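Local coordinates for nitrogen regulatory protein P-II (Thiomonas intermedia, PDB 5D4N) that binds adenine nucleotides and bicarbonate as a carboxysome-associated PII-like signalling protein and hydrolyses ADP, at the interface of chains A and B. Numbering follows the deposited sequence. Chains: chain A/B, Nitrogen regulatory protein P-II.

The interface of chains A and B. Residues chain A 29, 36; chain B 44-45, 50.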
loop_
_atom_site.group_PDB
_atom_site.type_symbol
_atom_site.label_atom_id
_atom_site.label_comp_id
_atom_site.label_asym_id
_atom_site.label_seq_id
_atom_site.Cartn_x
_atom_site.Cartn_y
_atom_site.Cartn_z
ATOM N N ASP A 29 -12.729 12.345 -8.599
ATOM C CA ASP A 29 -14.129 12.305 -9.069
ATOM C C ASP A 29 -14.262 12.891 -10.453
ATOM O O ASP A 29 -14.898 12.280 -11.330
ATOM C CB ASP A 29 -15.084 12.999 -8.076
ATOM C CG ASP A 29 -15.196 12.308 -6.733
ATOM O OD1 ASP A 29 -14.752 11.133 -6.624
ATOM O OD2 ASP A 29 -15.658 12.965 -5.764
ATOM N N TYR A 36 -12.122 4.896 -4.426
ATOM C CA TYR A 36 -10.850 5.135 -3.776
ATOM C C TYR A 36 -10.953 4.692 -2.339
ATOM O O TYR A 36 -12.054 4.562 -1.808
ATOM C CB TYR A 36 -10.383 6.615 -3.893
ATOM C CG TYR A 36 -11.384 7.634 -3.400
ATOM C CD1 TYR A 36 -11.586 7.842 -2.039
ATOM C CD2 TYR A 36 -12.117 8.406 -4.296
ATOM C CE1 TYR A 36 -12.493 8.807 -1.584
ATOM C CE2 TYR A 36 -13.016 9.378 -3.856
ATOM C CZ TYR A 36 -13.214 9.558 -2.499
ATOM O OH TYR A 36 -14.094 10.512 -2.054
ATOM N N GLY B 44 -13.648 5.211 2.353
ATOM C CA GLY B 44 -13.531 5.003 0.927
ATOM C C GLY B 44 -14.794 5.340 0.181
ATOM O O GLY B 44 -15.841 5.506 0.795
ATOM N N LYS B 45 -14.670 5.449 -1.125
ATOM C CA LYS B 45 -15.791 5.707 -2.030
ATOM C C LYS B 45 -15.896 4.487 -2.921
ATOM O O LYS B 45 -14.913 4.062 -3.521
ATOM C CB LYS B 45 -15.495 6.925 -2.921
ATOM C CG LYS B 45 -16.602 7.197 -3.973
ATOM C CD LYS B 45 -16.445 8.558 -4.628
ATOM C CE LYS B 45 -17.350 8.761 -5.821
ATOM N NZ LYS B 45 -16.846 8.044 -7.025
ATOM N N MET B 50 -20.396 6.040 0.178
ATOM C CA MET B 50 -19.217 6.332 0.990
ATOM C C MET B 50 -19.164 5.472 2.248
ATOM O O MET B 50 -20.201 5.042 2.753
ATOM C CB MET B 50 -19.211 7.815 1.423
ATOM C CG MET B 50 -19.184 8.818 0.276
ATOM S SD MET B 50 -17.729 8.753 -0.802
ATOM C CE MET B 50 -16.399 8.939 0.395
HETATM O O HOH W 1 -14.161 8.667 -7.326
#
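A:Tyr36 and B:Lys45 pair as an antiparallel beta bridge, joining strand 36-40 of one PII-like subunit to strand 42-46 of the next, as expected of the trimer typical of this family. Both backbone bonds of the bridge form: the amide N of B:Lys45 lies 2.8 Å from the carbonyl O of A:Tyr36, and the amide N of A:Tyr36 reaches the carbonyl O of B:Lys45 at 3.1 Å. B:Gly44, part of the nucleotide pocket, directly precedes this pairing, so the bridge may couple subunit assembly to the ADP site.

Packing above the bridge rests on the tyrosine ring. With chi1 at 55°, the ring of A:Tyr36 is held over its own backbone, where one face receives CB of B:Lys45 in a CH-pi contact, 3.6 Å from the ring centroid and displaced toward the hydroxyl-bearing rim. Further along, CD of B:Lys45 touches CE2 of A:Tyr36 at 3.6 Å, while the methyl CE of B:Met50, folded back by its bent chain, approaches the phenol OH of A:Tyr36 at 3.7 Å. A leucine in place of A:Tyr36 takes away the ring and its hydroxyl, and would probably open a gap beside CB and CD of B:Lys45, setting the lysine chain free to turn.

The charged contact lies past the ring. Largely extended until its bend at chi4 (-77°), B:Lys45 brings NZ to 3.8 Å from carboxylate OD1 of A:Asp29, on helix 21-31, in a long salt bridge. A water bridges the two groups, 2.6 Å from OD1 of A:Asp29 and 2.8 Å from NZ of B:Lys45.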